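Local coordinates for protein glucanase (Klebsiella pneumoniae, PDB 5GY3) that probably cuts internal beta-1,4-glucosidic bonds in cellulose and related beta-glucans, as a glycoside hydrolase of family 8, at residues 140-152 against 190-202. Sequence-based numbering, arbitrary orientation.
Sequences FNLNDHLNLNPSY and HLPSDWVALRADG
L146 and L148 pair with L198 and V196 as antiparallel hydrogen-bonded pairs: the axes of strands 145-148 and 196-199 come within 4.5 Å, their directions 154° apart, and four N-H...O bonds zip them together. N147-A197 lies between them as a non-hydrogen-bonded pair, and H145-R199 is another, just beyond L146-L198. On the face carrying the leucines, L148 CD1 meets L198 CD2 at 3.8 Å, while L146 and L198 both pack on F127 of strand 124-127. On the other face, R199 CG sits over the H145 imidazole, 3.4 Å from H145 NE2, in a CH-pi contact. The arginine chain then bends at chi3, and its guanidinium grips D201 side-on through NE and NH2. Past the strand end, N149 has CG anti to its backbone N (chi1 -171°), which lays the side chain over one face of the W195 indole: N149 CB lies 4.0 Å from the six-membered ring centroid, the amide plane turned 71° from the ring. N149 ND2 donates to D217, and N149 OD1 accepts from S151 OG at 2.6 Å, so both ends are held. W195 also stacks with W210. Strand 204-206 completes a three-stranded antiparallel sheet beside the family 8 (alpha/alpha)6 barrel; in the following 3-10 segment 150-152, Y152's side chain lies about 3 Å from that of D87, the predicted nucleophile.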
ATOM      1  N   PHE A 140      -6.474 -12.287  11.303  1.00 10.57           N
ATOM      2  CA  PHE A 140      -6.302 -10.998  11.959  1.00 13.37           C
ATOM      3  C   PHE A 140      -7.444 -10.639  12.888  1.00 15.65           C
ATOM      4  O   PHE A 140      -7.372  -9.600  13.557  1.00 12.83           O
ATOM      5  CB  PHE A 140      -6.116  -9.896  10.911  1.00  9.44           C
ATOM      6  CG  PHE A 140      -4.935 -10.131  10.034  1.00  9.75           C
ATOM      7  CD1 PHE A 140      -3.659  -9.810  10.484  1.00 10.74           C
ATOM      8  CD2 PHE A 140      -5.087 -10.725   8.795  1.00 13.40           C
ATOM      9  CE1 PHE A 140      -2.542 -10.048   9.685  1.00 13.48           C
ATOM     10  CE2 PHE A 140      -3.979 -10.973   7.985  1.00 12.79           C
ATOM     11  CZ  PHE A 140      -2.709 -10.641   8.435  1.00 14.18           C
ATOM     12  N   ASN A 141      -8.493 -11.455  12.936  1.00 15.37           N
ATOM     13  CA  ASN A 141      -9.630 -11.214  13.809  1.00 19.61           C
ATOM     14  C   ASN A 141      -9.390 -12.106  15.015  1.00 23.34           C
ATOM     15  O   ASN A 141      -9.696 -13.296  15.018  1.00 26.67           O
ATOM     16  CB  ASN A 141     -10.959 -11.513  13.127  1.00 22.72           C
ATOM     17  CG  ASN A 141     -12.139 -10.864  13.836  1.00 29.48           C
ATOM     18  OD1 ASN A 141     -12.201 -10.830  15.066  1.00 35.35           O
ATOM     19  ND2 ASN A 141     -13.082 -10.331  13.056  1.00 34.47           N
ATOM     20  N   LEU A 142      -8.742 -11.535  16.002  1.00 19.94           N
ATOM     21  CA  LEU A 142      -8.656 -12.136  17.307  1.00 20.57           C
ATOM     22  C   LEU A 142      -9.949 -11.703  17.995  1.00 30.64           C
ATOM     23  O   LEU A 142     -10.658 -10.826  17.497  1.00 39.73           O
ATOM     24  CB  LEU A 142      -7.368 -11.686  18.004  1.00 22.75           C
ATOM     25  CG  LEU A 142      -6.043 -12.173  17.363  1.00 25.54           C
ATOM     26  CD1 LEU A 142      -5.744 -11.593  15.984  1.00 26.98           C
ATOM     27  CD2 LEU A 142      -4.861 -11.861  18.263  1.00 31.56           C
ATOM     28  N   ASN A 143     -10.315 -12.375  19.068  1.00 31.83           N
ATOM     29  CA  ASN A 143     -11.690 -12.211  19.531  1.00 25.47           C
ATOM     30  C   ASN A 143     -11.996 -10.758  19.902  1.00 20.82           C
ATOM     31  O   ASN A 143     -12.775 -10.088  19.212  1.00 21.62           O
ATOM     32  CB  ASN A 143     -11.952 -13.155  20.695  1.00 29.17           C
ATOM     33  CG  ASN A 143     -11.586 -14.597  20.362  1.00 40.65           C
ATOM     34  OD1 ASN A 143     -11.952 -15.106  19.292  1.00 44.15           O
ATOM     35  ND2 ASN A 143     -10.852 -15.253  21.260  1.00 40.54           N
ATOM     36  N   ASP A 144     -11.373 -10.251  20.959  1.00 17.36           N
ATOM     37  CA  ASP A 144     -11.610  -8.879  21.371  1.00 12.84           C
ATOM     38  C   ASP A 144     -10.565  -7.910  20.836  1.00 10.71           C
ATOM     39  O   ASP A 144     -10.564  -6.745  21.237  1.00  6.93           O
ATOM     40  CB  ASP A 144     -11.698  -8.789  22.902  1.00 13.50           C
ATOM     41  CG  ASP A 144     -10.386  -9.108  23.593  1.00 13.27           C
ATOM     42  OD1 ASP A 144      -9.525  -9.777  22.994  1.00 16.16           O
ATOM     43  OD2 ASP A 144     -10.224  -8.696  24.761  1.00 12.79           O
ATOM     44  N   HIS A 145      -9.686  -8.363  19.937  1.00  9.44           N
ATOM     45  CA  HIS A 145      -8.722  -7.504  19.263  1.00 10.27           C
ATOM     46  C   HIS A 145      -8.738  -7.801  17.773  1.00 10.18           C
ATOM     47  O   HIS A 145      -8.932  -8.944  17.361  1.00 11.41           O
ATOM     48  CB  HIS A 145      -7.291  -7.719  19.761  1.00 12.03           C
ATOM     49  CG  HIS A 145      -7.063  -7.283  21.170  1.00 13.07           C
ATOM     50  ND1 HIS A 145      -7.447  -8.043  22.254  1.00 16.41           N
ATOM     51  CD2 HIS A 145      -6.484  -6.167  21.675  1.00 15.22           C
ATOM     52  CE1 HIS A 145      -7.111  -7.415  23.368  1.00 16.47           C
ATOM     53  NE2 HIS A 145      -6.528  -6.275  23.044  1.00 12.03           N
ATOM     54  N   LEU A 146      -8.491  -6.771  16.973  1.00  8.12           N
ATOM     55  CA  LEU A 146      -8.113  -6.941  15.579  1.00  8.71           C
ATOM     56  C   LEU A 146      -6.673  -6.491  15.399  1.00  9.87           C
ATOM     57  O   LEU A 146      -6.263  -5.458  15.938  1.00 10.17           O
ATOM     58  CB  LEU A 146      -9.009  -6.129  14.645  1.00  8.51           C
ATOM     59  CG  LEU A 146     -10.510  -6.343  14.733  1.00 11.34           C
ATOM     60  CD1 LEU A 146     -11.203  -5.458  13.703  1.00 11.83           C
ATOM     61  CD2 LEU A 146     -10.833  -7.809  14.532  1.00 14.16           C
ATOM     62  N   ASN A 147      -5.905  -7.266  14.646  1.00  7.62           N
ATOM     63  CA  ASN A 147      -4.572  -6.850  14.235  1.00  6.79           C
ATOM     64  C   ASN A 147      -4.699  -6.136  12.902  1.00  8.37           C
ATOM     65  O   ASN A 147      -5.018  -6.754  11.886  1.00  6.16           O
ATOM     66  CB  ASN A 147      -3.636  -8.052  14.149  1.00 10.63           C
ATOM     67  CG  ASN A 147      -3.125  -8.470  15.513  1.00 14.69           C
ATOM     68  OD1 ASN A 147      -3.139  -7.673  16.452  1.00 13.40           O
ATOM     69  ND2 ASN A 147      -2.679  -9.720  15.637  1.00 13.51           N
ATOM     70  N   LEU A 148      -4.471  -4.831  12.913  1.00  7.90           N
ATOM     71  CA  LEU A 148      -4.646  -3.995  11.736  1.00  5.56           C
ATOM     72  C   LEU A 148      -3.290  -3.522  11.234  1.00  6.32           C
ATOM     73  O   LEU A 148      -2.297  -3.511  11.967  1.00  6.34           O
ATOM     74  CB  LEU A 148      -5.524  -2.786  12.062  1.00  7.00           C
ATOM     75  CG  LEU A 148      -6.893  -3.077  12.676  1.00  7.95           C
ATOM     76  CD1 LEU A 148      -7.597  -1.760  12.977  1.00  9.55           C
ATOM     77  CD2 LEU A 148      -7.705  -3.928  11.704  1.00 10.22           C
ATOM     78  N   ASN A 149      -3.256  -3.126   9.969  1.00  6.04           N
ATOM     79  CA  ASN A 149      -2.060  -2.535   9.377  1.00  6.37           C
ATOM     80  C   ASN A 149      -2.499  -1.206   8.771  1.00  5.97           C
ATOM     81  O   ASN A 149      -3.148  -1.189   7.711  1.00  6.44           O
ATOM     82  CB  ASN A 149      -1.444  -3.463   8.336  1.00  7.70           C
ATOM     83  CG  ASN A 149      -0.094  -2.975   7.858  1.00  5.89           C
ATOM     84  OD1 ASN A 149       0.093  -1.779   7.617  1.00  7.92           O
ATOM     85  ND2 ASN A 149       0.863  -3.889   7.738  1.00  8.87           N
ATOM     86  N   PRO A 150      -2.230  -0.079   9.434  1.00  6.55           N
ATOM     87  CA  PRO A 150      -2.741   1.195   8.909  1.00  5.94           C
ATOM     88  C   PRO A 150      -2.165   1.575   7.561  1.00  7.79           C
ATOM     89  O   PRO A 150      -2.765   2.411   6.875  1.00  6.66           O
ATOM     90  CB  PRO A 150      -2.358   2.220   9.995  1.00  6.93           C
ATOM     91  CG  PRO A 150      -1.276   1.559  10.805  1.00  8.59           C
ATOM     92  CD  PRO A 150      -1.647   0.077  10.779  1.00  7.89           C
ATOM     93  N   SER A 151      -1.042   0.979   7.145  1.00  6.11           N
ATOM     94  CA  SER A 151      -0.542   1.203   5.791  1.00  5.25           C
ATOM     95  C   SER A 151      -1.400   0.517   4.732  1.00  6.65           C
ATOM     96  O   SER A 151      -1.161   0.724   3.540  1.00  8.18           O
ATOM     97  CB  SER A 151       0.911   0.738   5.673  1.00  8.27           C
ATOM     98  OG  SER A 151       1.023  -0.646   5.412  1.00  9.41           O
ATOM     99  N   TYR A 152      -2.388  -0.288   5.135  1.00  6.09           N
ATOM    100  CA  TYR A 152      -3.393  -0.810   4.211  1.00  8.16           C
ATOM    101  C   TYR A 152      -4.613   0.105   4.098  1.00  8.65           C
ATOM    102  O   TYR A 152      -5.548  -0.215   3.347  1.00  9.43           O
ATOM    103  CB  TYR A 152      -3.872  -2.212   4.630  1.00  7.48           C
ATOM    104  CG  TYR A 152      -2.853  -3.340   4.620  1.00  8.03           C
ATOM    105  CD1 TYR A 152      -1.486  -3.093   4.617  1.00  9.01           C
ATOM    106  CD2 TYR A 152      -3.278  -4.664   4.620  1.00  9.01           C
ATOM    107  CE1 TYR A 152      -0.559  -4.133   4.617  1.00  9.76           C
ATOM    108  CE2 TYR A 152      -2.360  -5.718   4.628  1.00 11.03           C
ATOM    109  CZ  TYR A 152      -1.006  -5.440   4.626  1.00 13.30           C
ATOM    110  OH  TYR A 152      -0.086  -6.456   4.628  1.00 13.44           O
ATOM    111  N   HIS A 190       5.135   9.924  18.334  1.00 10.03           N
ATOM    112  CA  HIS A 190       3.683   9.892  18.119  1.00  9.54           C
ATOM    113  C   HIS A 190       3.339   9.289  16.763  1.00  8.24           C
ATOM    114  O   HIS A 190       2.385   9.702  16.099  1.00  8.07           O
ATOM    115  CB  HIS A 190       3.061  11.285  18.264  1.00 11.20           C
ATOM    116  CG  HIS A 190       3.422  11.962  19.548  1.00 13.10           C
ATOM    117  ND1 HIS A 190       2.916  11.561  20.764  1.00 17.18           N
ATOM    118  CD2 HIS A 190       4.239  13.011  19.806  1.00 18.08           C
ATOM    119  CE1 HIS A 190       3.405  12.336  21.719  1.00 18.53           C
ATOM    120  NE2 HIS A 190       4.217  13.218  21.164  1.00 17.41           N
ATOM    121  N   LEU A 191       4.115   8.297  16.348  1.00  3.92           N
ATOM    122  CA  LEU A 191       3.883   7.661  15.062  1.00  6.87           C
ATOM    123  C   LEU A 191       3.278   6.275  15.243  1.00  7.90           C
ATOM    124  O   LEU A 191       3.480   5.626  16.273  1.00  7.36           O
ATOM    125  CB  LEU A 191       5.194   7.546  14.271  1.00  8.23           C
ATOM    126  CG  LEU A 191       5.764   8.858  13.727  1.00  7.38           C
ATOM    127  CD1 LEU A 191       7.118   8.595  13.131  1.00 10.50           C
ATOM    128  CD2 LEU A 191       4.818   9.467  12.666  1.00  7.32           C
ATOM    129  N   PRO A 192       2.541   5.783  14.250  1.00  8.66           N
ATOM    130  CA  PRO A 192       2.054   4.398  14.297  1.00  7.98           C
ATOM    131  C   PRO A 192       3.119   3.400  13.851  1.00  8.49           C
ATOM    132  O   PRO A 192       4.037   3.714  13.091  1.00  7.63           O
ATOM    133  CB  PRO A 192       0.882   4.417  13.311  1.00  6.48           C
ATOM    134  CG  PRO A 192       1.342   5.384  12.256  1.00  8.36           C
ATOM    135  CD  PRO A 192       2.150   6.455  12.995  1.00  6.53           C
ATOM    136  N   SER A 193       2.973   2.173  14.340  1.00  8.37           N
ATOM    137  CA  SER A 193       3.823   1.060  13.929  1.00  5.77           C
ATOM    138  C   SER A 193       3.262   0.384  12.675  1.00  8.34           C
ATOM    139  O   SER A 193       2.173   0.713  12.187  1.00  6.27           O
ATOM    140  CB  SER A 193       3.954   0.054  15.072  1.00  6.05           C
ATOM    141  OG  SER A 193       2.676  -0.286  15.591  1.00  5.86           O
ATOM    142  N   ASP A 194       4.040  -0.561  12.135  1.00  6.42           N
ATOM    143  CA  ASP A 194       3.577  -1.345  10.987  1.00  5.69           C
ATOM    144  C   ASP A 194       2.249  -2.032  11.287  1.00  5.98           C
ATOM    145  O   ASP A 194       1.341  -2.055  10.444  1.00  6.35           O
ATOM    146  CB  ASP A 194       4.614  -2.411  10.609  1.00  6.04           C
ATOM    147  CG  ASP A 194       5.907  -1.835  10.048  1.00  9.01           C
ATOM    148  OD1 ASP A 194       5.903  -0.739   9.454  1.00  7.73           O
ATOM    149  OD2 ASP A 194       6.952  -2.527  10.193  1.00 11.32           O
ATOM    150  N   TRP A 195       2.132  -2.622  12.470  1.00  7.30           N
ATOM    151  CA  TRP A 195       0.956  -3.378  12.874  1.00  7.66           C
ATOM    152  C   TRP A 195       0.433  -2.829  14.188  1.00  5.84           C
ATOM    153  O   TRP A 195       1.203  -2.569  15.115  1.00  7.70           O
ATOM    154  CB  TRP A 195       1.284  -4.881  13.020  1.00  5.79           C
ATOM    155  CG  TRP A 195       1.760  -5.477  11.747  1.00  9.02           C
ATOM    156  CD1 TRP A 195       3.051  -5.541  11.298  1.00 11.13           C
ATOM    157  CD2 TRP A 195       0.955  -6.109  10.745  1.00  8.10           C
ATOM    158  NE1 TRP A 195       3.093  -6.163  10.075  1.00  9.07           N
ATOM    159  CE2 TRP A 195       1.820  -6.522   9.714  1.00  9.94           C
ATOM    160  CE3 TRP A 195      -0.414  -6.352  10.617  1.00 10.37           C
ATOM    161  CZ2 TRP A 195       1.357  -7.161   8.564  1.00 12.87           C
ATOM    162  CZ3 TRP A 195      -0.869  -6.999   9.484  1.00 12.57           C
ATOM    163  CH2 TRP A 195       0.014  -7.394   8.473  1.00 11.40           C
ATOM    164  N   VAL A 196      -0.887  -2.681  14.269  1.00  5.95           N
ATOM    165  CA  VAL A 196      -1.554  -2.066  15.411  1.00  7.02           C
ATOM    166  C   VAL A 196      -2.680  -2.976  15.867  1.00  8.96           C
ATOM    167  O   VAL A 196      -3.512  -3.390  15.055  1.00  7.12           O
ATOM    168  CB  VAL A 196      -2.112  -0.676  15.046  1.00  6.18           C
ATOM    169  CG1 VAL A 196      -2.979  -0.104  16.201  1.00  6.40           C
ATOM    170  CG2 VAL A 196      -0.974   0.267  14.691  1.00  6.95           C
ATOM    171  N   ALA A 197      -2.719  -3.277  17.165  1.00  6.10           N
ATOM    172  CA  ALA A 197      -3.816  -4.047  17.735  1.00  7.62           C
ATOM    173  C   ALA A 197      -4.914  -3.100  18.206  1.00  8.68           C
ATOM    174  O   ALA A 197      -4.667  -2.202  19.030  1.00  9.96           O
ATOM    175  CB  ALA A 197      -3.326  -4.909  18.895  1.00  9.33           C
ATOM    176  N   LEU A 198      -6.124  -3.309  17.703  1.00  5.19           N
ATOM    177  CA  LEU A 198      -7.290  -2.521  18.088  1.00  6.17           C
ATOM    178  C   LEU A 198      -8.170  -3.385  18.983  1.00  7.60           C
ATOM    179  O   LEU A 198      -8.674  -4.424  18.541  1.00  9.73           O
ATOM    180  CB  LEU A 198      -8.072  -2.070  16.849  1.00  5.51           C
ATOM    181  CG  LEU A 198      -9.454  -1.450  17.087  1.00  8.54           C
ATOM    182  CD1 LEU A 198      -9.348  -0.152  17.886  1.00  7.71           C
ATOM    183  CD2 LEU A 198     -10.176  -1.221  15.757  1.00  9.49           C
ATOM    184  N   ARG A 199      -8.336  -2.972  20.240  1.00  7.94           N
ATOM    185  CA  ARG A 199      -9.224  -3.678  21.152  1.00  7.81           C
ATOM    186  C   ARG A 199     -10.665  -3.210  20.940  1.00  9.41           C
ATOM    187  O   ARG A 199     -10.920  -2.125  20.410  1.00  7.50           O
ATOM    188  CB  ARG A 199      -8.781  -3.448  22.606  1.00  8.18           C
ATOM    189  CG  ARG A 199      -9.349  -4.441  23.611  1.00 10.28           C
ATOM    190  CD  ARG A 199      -8.652  -4.309  24.974  1.00  8.86           C
ATOM    191  NE  ARG A 199      -8.999  -3.065  25.657  1.00  8.59           N
ATOM    192  CZ  ARG A 199      -8.540  -2.718  26.859  1.00 14.65           C
ATOM    193  NH1 ARG A 199      -7.698  -3.518  27.504  1.00 12.29           N
ATOM    194  NH2 ARG A 199      -8.918  -1.569  27.415  1.00 11.65           N
ATOM    195  N   ALA A 200     -11.621  -4.051  21.359  1.00  8.45           N
ATOM    196  CA  ALA A 200     -13.022  -3.799  21.030  1.00  9.90           C
ATOM    197  C   ALA A 200     -13.584  -2.552  21.701  1.00 10.61           C
ATOM    198  O   ALA A 200     -14.653  -2.083  21.293  1.00 10.41           O
ATOM    199  CB  ALA A 200     -13.885  -5.021  21.386  1.00  9.74           C
ATOM    200  N   ASP A 201     -12.904  -1.996  22.700  1.00  9.28           N
ATOM    201  CA  ASP A 201     -13.328  -0.729  23.283  1.00 11.17           C
ATOM    202  C   ASP A 201     -12.672   0.471  22.622  1.00 11.71           C
ATOM    203  O   ASP A 201     -12.900   1.604  23.060  1.00 12.81           O
ATOM    204  CB  ASP A 201     -13.031  -0.699  24.789  1.00 11.56           C
ATOM    205  CG  ASP A 201     -11.538  -0.706  25.096  1.00 13.59           C
ATOM    206  OD1 ASP A 201     -10.752  -1.194  24.257  1.00 10.14           O
ATOM    207  OD2 ASP A 201     -11.149  -0.228  26.191  1.00 11.96           O
ATOM    208  N   GLY A 202     -11.857   0.252  21.597  1.00  9.21           N
ATOM    209  CA  GLY A 202     -11.183   1.325  20.906  1.00 10.44           C
ATOM    210  C   GLY A 202      -9.729   1.515  21.290  1.00 12.35           C
ATOM    211  O   GLY A 202      -9.037   2.292  20.629  1.00  9.05           O
TER
HETATM  212  O   HOH W   1       1.349   0.481   9.151  1.00  8.09           O